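Local coordinates for putative oxidoreductase with NAD(P)-binding Rossmann-fold domain (Clostridium difficile, PDB 3UUW), which is probably an NAD(P)-dependent oxidoreductase of the GFO/IDH/MocA family, binding a nucleotide through its Rossmann-fold domain, with a substrate that is not established, at residues 60-65 with 85-91; 80-84 with 105-109. The contacts are given in a common frame with arbitrary orientation. Where two conformers were deposited one is given. Residues are numbered along the deposited sequence.

Contact 1. Residues 60-65 with 85-91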
ATOM      1  N   ILE A  60     -33.066 -10.512 -35.447  1.00 24.01           N
ATOM      2  CA  ILE A  60     -33.539  -9.741 -34.312  1.00 23.13           C
ATOM      3  C   ILE A  60     -35.021  -9.983 -34.111  1.00 22.48           C
ATOM      4  O   ILE A  60     -35.480 -10.186 -32.990  1.00 23.50           O
ATOM      5  CB  ILE A  60     -33.326  -8.221 -34.557  1.00 23.78           C
ATOM      6  CG1 ILE A  60     -31.851  -7.878 -34.475  1.00 24.52           C
ATOM      7  CG2 ILE A  60     -34.123  -7.379 -33.531  1.00 26.20           C
ATOM      8  CD1 ILE A  60     -31.483  -6.563 -35.189  1.00 29.71           C
ATOM      9  N   GLU A  61     -35.774  -9.968 -35.207  1.00 23.65           N
ATOM     10  CA  GLU A  61     -37.220 -10.106 -35.115  1.00 24.73           C
ATOM     11  C   GLU A  61     -37.668 -11.474 -34.624  1.00 25.35           C
ATOM     12  O   GLU A  61     -38.514 -11.552 -33.746  1.00 26.06           O
ATOM     13  CB  GLU A  61     -37.893  -9.761 -36.442  1.00 26.83           C
ATOM     14  CG  GLU A  61     -37.752  -8.309 -36.848  1.00 28.22           C
ATOM     15  CD  GLU A  61     -36.421  -7.956 -37.520  1.00 32.06           C
ATOM     16  OE1 GLU A  61     -35.586  -8.861 -37.777  1.00 28.22           O
ATOM     17  OE2 GLU A  61     -36.228  -6.745 -37.804  1.00 33.79           O
ATOM     18  N   SER A  62     -37.096 -12.545 -35.163  1.00 25.49           N
ATOM     19  CA  SER A  62     -37.489 -13.889 -34.744  1.00 26.60           C
ATOM     20  C   SER A  62     -37.191 -14.135 -33.271  1.00 24.88           C
ATOM     21  O   SER A  62     -37.947 -14.818 -32.587  1.00 26.07           O
ATOM     22  CB  SER A  62     -36.829 -14.964 -35.606  1.00 27.90           C
ATOM     23  OG  SER A  62     -35.426 -14.929 -35.507  1.00 29.69           O
ATOM     24  N   LEU A  63     -36.080 -13.596 -32.781  1.00 23.20           N
ATOM     25  CA  LEU A  63     -35.745 -13.772 -31.375  1.00 21.78           C
ATOM     26  C   LEU A  63     -36.703 -12.967 -30.494  1.00 21.23           C
ATOM     27  O   LEU A  63     -37.240 -13.487 -29.514  1.00 22.48           O
ATOM     28  CB  LEU A  63     -34.302 -13.352 -31.101  1.00 21.41           C
ATOM     29  CG  LEU A  63     -33.821 -13.395 -29.643  1.00 19.74           C
ATOM     30  CD1 LEU A  63     -33.949 -14.823 -29.027  1.00 21.64           C
ATOM     31  CD2 LEU A  63     -32.386 -12.882 -29.567  1.00 20.87           C
ATOM     32  N   ALA A  64     -36.905 -11.701 -30.849  1.00 21.37           N
ATOM     33  CA  ALA A  64     -37.733 -10.800 -30.052  1.00 22.35           C
ATOM     34  C   ALA A  64     -39.145 -11.332 -29.868  1.00 23.55           C
ATOM     35  O   ALA A  64     -39.735 -11.156 -28.816  1.00 24.28           O
ATOM     36  CB  ALA A  64     -37.767  -9.413 -30.669  1.00 22.64           C
ATOM     37  N   LYS A  65     -39.684 -11.968 -30.906  1.00 24.30           N
ATOM     38  CA  LYS A  65     -41.042 -12.531 -30.858  1.00 26.29           C
ATOM     39  C   LYS A  65     -41.195 -13.661 -29.842  1.00 25.97           C
ATOM     40  O   LYS A  65     -42.319 -14.008 -29.459  1.00 29.11           O
ATOM     41  CB  LYS A  65     -41.471 -13.007 -32.255  1.00 27.07           C
ATOM     42  CG  LYS A  65     -41.751 -11.857 -33.195  1.00 29.40           C
ATOM     43  CD  LYS A  65     -41.892 -12.301 -34.646  1.00 32.12           C
ATOM     44  CE  LYS A  65     -42.059 -11.084 -35.556  1.00 37.26           C
ATOM     45  NZ  LYS A  65     -42.005 -11.430 -37.009  1.00 36.83           N
ATOM     46  N   ILE A  85     -37.355  -1.273 -33.216  1.00 21.68           N
ATOM     47  CA  ILE A  85     -37.935  -2.582 -33.573  1.00 21.32           C
ATOM     48  C   ILE A  85     -38.365  -3.387 -32.329  1.00 20.78           C
ATOM     49  O   ILE A  85     -39.483  -3.912 -32.258  1.00 22.24           O
ATOM     50  CB  ILE A  85     -36.932  -3.414 -34.386  1.00 22.32           C
ATOM     51  CG1 ILE A  85     -36.728  -2.790 -35.774  1.00 25.55           C
ATOM     52  CG2 ILE A  85     -37.387  -4.876 -34.493  1.00 21.31           C
ATOM     53  CD1 ILE A  85     -35.551  -3.369 -36.536  1.00 30.57           C
ATOM     54  N   LEU A  86     -37.481  -3.448 -31.337  1.00 20.02           N
ATOM     55  CA  LEU A  86     -37.718  -4.244 -30.137  1.00 18.61           C
ATOM     56  C   LEU A  86     -38.892  -3.745 -29.309  1.00 18.41           C
ATOM     57  O   LEU A  86     -39.750  -4.515 -28.913  1.00 18.15           O
ATOM     58  CB  LEU A  86     -36.444  -4.280 -29.273  1.00 17.71           C
ATOM     59  CG  LEU A  86     -35.239  -5.001 -29.893  1.00 19.14           C
ATOM     60  CD1 LEU A  86     -33.989  -4.932 -28.966  1.00 20.71           C
ATOM     61  CD2 LEU A  86     -35.607  -6.452 -30.198  1.00 20.01           C
ATOM     62  N   LEU A  87     -38.925  -2.439 -29.075  1.00 18.70           N
ATOM     63  CA  LEU A  87     -40.007  -1.843 -28.314  1.00 18.92           C
ATOM     64  C   LEU A  87     -41.334  -2.051 -29.047  1.00 19.23           C
ATOM     65  O   LEU A  87     -42.351  -2.345 -28.434  1.00 19.71           O
ATOM     66  CB  LEU A  87     -39.727  -0.356 -28.045  1.00 18.20           C
ATOM     67  CG  LEU A  87     -38.536  -0.042 -27.146  1.00 18.82           C
ATOM     68  CD1 LEU A  87     -38.274   1.468 -27.105  1.00 20.22           C
ATOM     69  CD2 LEU A  87     -38.734  -0.612 -25.744  1.00 19.55           C
ATOM     70  N   ASN A  88     -41.325  -1.956 -30.367  1.00 21.48           N
ATOM     71  CA  ASN A  88     -42.555  -2.146 -31.117  1.00 24.26           C
ATOM     72  C   ASN A  88     -43.028  -3.603 -31.129  1.00 24.82           C
ATOM     73  O   ASN A  88     -44.219  -3.860 -31.334  1.00 26.15           O
ATOM     74  CB  ASN A  88     -42.443  -1.549 -32.517  1.00 25.45           C
ATOM     75  CG  ASN A  88     -42.677  -0.057 -32.510  1.00 27.88           C
ATOM     76  OD1 ASN A  88     -43.601   0.420 -31.857  1.00 30.56           O
ATOM     77  ND2 ASN A  88     -41.863   0.683 -33.239  1.00 31.23           N
ATOM     78  N   LEU A  89     -42.104  -4.532 -30.864  1.00 24.56           N
ATOM     79  CA  LEU A  89     -42.417  -5.945 -30.717  1.00 24.99           C
ATOM     80  C   LEU A  89     -42.743  -6.332 -29.261  1.00 25.82           C
ATOM     81  O   LEU A  89     -42.979  -7.507 -28.973  1.00 28.75           O
ATOM     82  CB  LEU A  89     -41.287  -6.823 -31.273  1.00 24.71           C
ATOM     83  CG  LEU A  89     -41.225  -6.951 -32.793  1.00 26.89           C
ATOM     84  CD1 LEU A  89     -39.916  -7.621 -33.197  1.00 25.11           C
ATOM     85  CD2 LEU A  89     -42.453  -7.724 -33.336  1.00 28.19           C
ATOM     86  N   GLY A  90     -42.767  -5.352 -28.355  1.00 24.98           N
ATOM     87  CA  GLY A  90     -43.250  -5.566 -26.987  1.00 23.85           C
ATOM     88  C   GLY A  90     -42.258  -6.147 -26.004  1.00 23.29           C
ATOM     89  O   GLY A  90     -42.658  -6.754 -25.013  1.00 24.32           O
ATOM     90  N   VAL A  91     -40.975  -5.918 -26.240  1.00 21.32           N
ATOM     91  CA  VAL A  91     -39.962  -6.452 -25.329  1.00 19.91           C
ATOM     92  C   VAL A  91     -39.256  -5.331 -24.566  1.00 19.04           C
ATOM     93  O   VAL A  91     -38.958  -4.289 -25.128  1.00 18.09           O
ATOM     94  CB  VAL A  91     -38.915  -7.333 -26.052  1.00 22.38           C
ATOM     95  CG1 VAL A  91     -39.605  -8.486 -26.821  1.00 23.73           C
ATOM     96  CG2 VAL A  91     -38.067  -6.521 -26.984  1.00 22.38           C
TER
HETATM   97  O   HOH W   1     -42.333 -10.498 -28.076  1.00 41.09           O

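Contact 2. Residues 80-84 with 105-109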
ATOM      1  N   TYR A  80     -30.402   2.897 -32.072  1.00 22.20           N
ATOM      2  CA  TYR A  80     -31.660   3.580 -32.397  1.00 22.61           C
ATOM      3  C   TYR A  80     -32.601   2.719 -33.230  1.00 22.78           C
ATOM      4  O   TYR A  80     -33.742   2.509 -32.849  1.00 21.75           O
ATOM      5  CB  TYR A  80     -31.377   4.932 -33.051  1.00 24.19           C
ATOM      6  CG  TYR A  80     -32.591   5.710 -33.534  1.00 25.79           C
ATOM      7  CD1 TYR A  80     -33.556   6.180 -32.639  1.00 24.11           C
ATOM      8  CD2 TYR A  80     -32.755   6.002 -34.880  1.00 29.96           C
ATOM      9  CE1 TYR A  80     -34.643   6.899 -33.072  1.00 22.53           C
ATOM     10  CE2 TYR A  80     -33.839   6.710 -35.326  1.00 29.34           C
ATOM     11  CZ  TYR A  80     -34.782   7.163 -34.426  1.00 28.07           C
ATOM     12  OH  TYR A  80     -35.844   7.869 -34.896  1.00 29.23           O
ATOM     13  N   GLU A  81     -32.117   2.183 -34.346  1.00 21.93           N
ATOM     14  CA  GLU A  81     -32.964   1.355 -35.187  1.00 24.02           C
ATOM     15  C   GLU A  81     -33.336   0.027 -34.541  1.00 21.77           C
ATOM     16  O   GLU A  81     -34.465  -0.422 -34.689  1.00 22.37           O
ATOM     17  CB  GLU A  81     -32.345   1.112 -36.568  1.00 24.92           C
ATOM     18  CG  GLU A  81     -32.249   2.380 -37.422  1.00 29.79           C
ATOM     19  CD  GLU A  81     -33.602   3.069 -37.701  1.00 37.57           C
ATOM     20  OE1 GLU A  81     -34.673   2.439 -37.515  1.00 41.54           O
ATOM     21  OE2 GLU A  81     -33.589   4.251 -38.138  1.00 39.79           O
ATOM     22  N   ILE A  82     -32.405  -0.610 -33.842  1.00 21.55           N
ATOM     23  CA  ILE A  82     -32.720  -1.882 -33.212  1.00 20.45           C
ATOM     24  C   ILE A  82     -33.735  -1.701 -32.084  1.00 20.34           C
ATOM     25  O   ILE A  82     -34.695  -2.449 -31.997  1.00 19.69           O
ATOM     26  CB  ILE A  82     -31.470  -2.630 -32.691  1.00 20.38           C
ATOM     27  CG1 ILE A  82     -30.545  -3.024 -33.848  1.00 23.83           C
ATOM     28  CG2 ILE A  82     -31.898  -3.860 -31.889  1.00 21.96           C
ATOM     29  CD1 ILE A  82     -29.214  -3.649 -33.389  1.00 24.54           C
ATOM     30  N   ILE A  83     -33.535  -0.704 -31.224  1.00 19.74           N
ATOM     31  CA  ILE A  83     -34.436  -0.523 -30.086  1.00 17.82           C
ATOM     32  C   ILE A  83     -35.860  -0.170 -30.536  1.00 19.75           C
ATOM     33  O   ILE A  83     -36.814  -0.590 -29.907  1.00 19.43           O
ATOM     34  CB  ILE A  83     -33.889   0.506 -29.081  1.00 18.48           C
ATOM     35  CG1 ILE A  83     -32.549   0.021 -28.521  1.00 17.46           C
ATOM     36  CG2 ILE A  83     -34.905   0.730 -27.928  1.00 18.06           C
ATOM     37  CD1 ILE A  83     -31.798   1.052 -27.627  1.00 17.78           C
ATOM     38  N   LYS A  84     -35.989   0.591 -31.619  0.60 20.30           N
ATOM     39  CA  LYS A  84     -37.297   0.931 -32.137  0.60 21.45           C
ATOM     40  C   LYS A  84     -38.037  -0.364 -32.520  0.60 21.31           C
ATOM     41  O   LYS A  84     -39.186  -0.548 -32.151  0.60 20.82           O
ATOM     42  CB  LYS A  84     -37.156   1.917 -33.302  0.60 22.47           C
ATOM     43  CG  LYS A  84     -38.435   2.495 -33.844  0.60 25.85           C
ATOM     44  CD  LYS A  84     -38.165   3.846 -34.557  0.60 26.53           C
ATOM     45  CE  LYS A  84     -36.883   3.828 -35.424  0.60 30.89           C
ATOM     46  NZ  LYS A  84     -36.751   5.011 -36.344  0.60 32.94           N
ATOM     47  N   GLN A 105     -32.507  11.192 -30.282  1.00 19.59           N
ATOM     48  CA  GLN A 105     -32.926   9.816 -30.563  1.00 19.15           C
ATOM     49  C   GLN A 105     -33.293   9.094 -29.274  1.00 19.03           C
ATOM     50  O   GLN A 105     -34.305   8.393 -29.211  1.00 16.96           O
ATOM     51  CB  GLN A 105     -31.814   9.056 -31.274  1.00 19.81           C
ATOM     52  CG  GLN A 105     -31.654   9.457 -32.724  1.00 22.71           C
ATOM     53  CD  GLN A 105     -30.423   8.870 -33.342  1.00 24.27           C
ATOM     54  OE1 GLN A 105     -29.619   8.226 -32.673  1.00 25.78           O
ATOM     55  NE2 GLN A 105     -30.253   9.113 -34.625  1.00 30.54           N
ATOM     56  N   GLY A 106     -32.460   9.239 -28.243  1.00 17.98           N
ATOM     57  CA  GLY A 106     -32.768   8.662 -26.949  1.00 16.47           C
ATOM     58  C   GLY A 106     -34.125   9.096 -26.382  1.00 15.78           C
ATOM     59  O   GLY A 106     -34.894   8.272 -25.878  1.00 15.25           O
ATOM     60  N   GLU A 107     -34.434  10.391 -26.488  1.00 15.96           N
ATOM     61  CA  GLU A 107     -35.714  10.908 -25.997  1.00 16.69           C
ATOM     62  C   GLU A 107     -36.903  10.258 -26.713  1.00 16.87           C
ATOM     63  O   GLU A 107     -37.927   9.976 -26.090  1.00 16.78           O
ATOM     64  CB  GLU A 107     -35.756  12.422 -26.145  1.00 16.67           C
ATOM     65  CG  GLU A 107     -34.817  13.151 -25.170  1.00 18.85           C
ATOM     66  CD  GLU A 107     -34.687  14.657 -25.444  1.00 24.79           C
ATOM     67  OE1 GLU A 107     -34.729  15.062 -26.609  1.00 27.15           O
ATOM     68  OE2 GLU A 107     -34.511  15.437 -24.488  1.00 25.13           O
ATOM     69  N   GLU A 108     -36.747   9.998 -28.001  1.00 16.44           N
ATOM     70  CA  GLU A 108     -37.791   9.368 -28.794  1.00 16.98           C
ATOM     71  C   GLU A 108     -38.015   7.925 -28.338  1.00 16.36           C
ATOM     72  O   GLU A 108     -39.153   7.482 -28.186  1.00 16.20           O
ATOM     73  CB  GLU A 108     -37.445   9.395 -30.280  1.00 17.09           C
ATOM     74  CG  GLU A 108     -38.544   8.804 -31.163  1.00 18.99           C
ATOM     75  CD  GLU A 108     -38.120   8.587 -32.593  1.00 22.59           C
ATOM     76  OE1 GLU A 108     -37.102   9.173 -33.022  1.00 23.81           O
ATOM     77  OE2 GLU A 108     -38.832   7.839 -33.307  1.00 25.10           O
ATOM     78  N   LEU A 109     -36.921   7.208 -28.107  1.00 16.27           N
ATOM     79  CA  LEU A 109     -36.987   5.822 -27.642  1.00 15.33           C
ATOM     80  C   LEU A 109     -37.624   5.730 -26.252  1.00 15.09           C
ATOM     81  O   LEU A 109     -38.406   4.837 -25.996  1.00 15.34           O
ATOM     82  CB  LEU A 109     -35.626   5.164 -27.646  1.00 14.83           C
ATOM     83  CG  LEU A 109     -34.911   5.033 -29.003  1.00 16.19           C
ATOM     84  CD1 LEU A 109     -33.466   4.565 -28.790  1.00 17.60           C
ATOM     85  CD2 LEU A 109     -35.711   4.096 -29.945  1.00 19.45           C
TER
HETATM   86  O   HOH W   2     -38.864   7.473 -35.949  1.00 23.66           O

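Contact 1. Residues 60-65 with 85-91
Helix 60-64 meets the last turn of helix 79-88, residues 85-88, and the loop after it. The backbones are nearest at A64 and L86, whose CA atoms are 6.6 Å apart, and at K65 and L89, 6.7 Å apart. The longer helix ends in a Schellman motif: G90 takes a positive phi of 83°, G90 N bonds to L87 O at 3.0 Å and V91 N to L86 O at 3.3 Å, and the chain then turns into strand 92-95.

A64 is the small residue that permits the close approach. Its CB touches L86 CD2 at 3.7 Å and L89 CD1 at 3.8 Å, while V91 CG1 comes to 3.3 Å from A64 O. One turn earlier, I60 CG2 lies 3.8 Å from L86 CD2 and 4.2 Å from I85 CG2. Towards solvent the aliphatic part of K65 reaches over L89, with K65 CE 4.0 Å from L89 CD2. A water lies between the carbonyls near the helix C-termini, 2.8 Å from A64 O and 3.2 Å from L89 O. On the inner side, I60 and L86 both also touch I12 of strand 8-12, so the helices share a seat on the Rossmann sheet. With apolar side chains in the middle, no direct hydrogen bond and a water within hydrogen-bonding distance of two carbonyls, the contact depends on shape and burial rather than on directed polar bonds.

Contact 2. Residues 80-84 with 105-109
Y80 does most of the work from the first segment. Its side chain points at the neighbouring helix, and Q105 CG sits over one face of the ring, 3.9 Å from the centroid of Y80 and 13° off the ring normal, a CH-pi contact; Y80 CD1 is also 3.6 Å from Q105 CB. At the far end of the ring, Y80 OH donates a short hydrogen bond of 2.6 Å to E108 OE1. The next residue, E81, faces away from the second segment, yet its carboxylate forms a salt bridge with K84, one turn further along the same helix, E81 OE1 lying 3.5 Å from K84 NZ.

Helices 79-88 and 103-116 follow successive strands of the parallel sheet, 69-72 and 92-95, and lie side by side as neighbouring helices of a Rossmann fold. The short segments run almost parallel, 5° apart with axes 10.5 Å from each other, and the pairs Y80-Q105 and K84-L109 are level one turn apart.

I83 belongs to the inner side of this pair: I83 CG2 meets L109 CD2 at 4.0 Å, and both side chains rest on L120 of strand 120-122. L109 also fills the space beside the tyrosine, with L109 CD2 4.0 Å from Y80 CD1. K84 closes the outer side. K84 NZ makes a weak hydrogen bond of 3.3 Å to Y80 OH and gives another to a water at 3.3 Å, which in turn donates to E108 OE2 at 2.7 Å.

In the fold
Both contacts use helix 79-88, contact 1 its C-terminal end and contact 2 an earlier turn, so that it lies between helix 60-64 and helix 103-116 as part of the layered Rossmann fold. Their centres are 13 Å apart and they touch directly, I60 CD1 lying 3.9 Å from I82 CG1 and L87 CD1 3.5 Å from L109 O. Each is partly buried, and the buried side chains that meet the sheet are apolar in both. The outer margin of contact 1 is still largely apolar, I85 and L89 lying against E61 and K65, and no direct hydrogen bond crosses it, whereas that of contact 2 is polar, with a tyrosine-carboxylate bond and a lysine-water network.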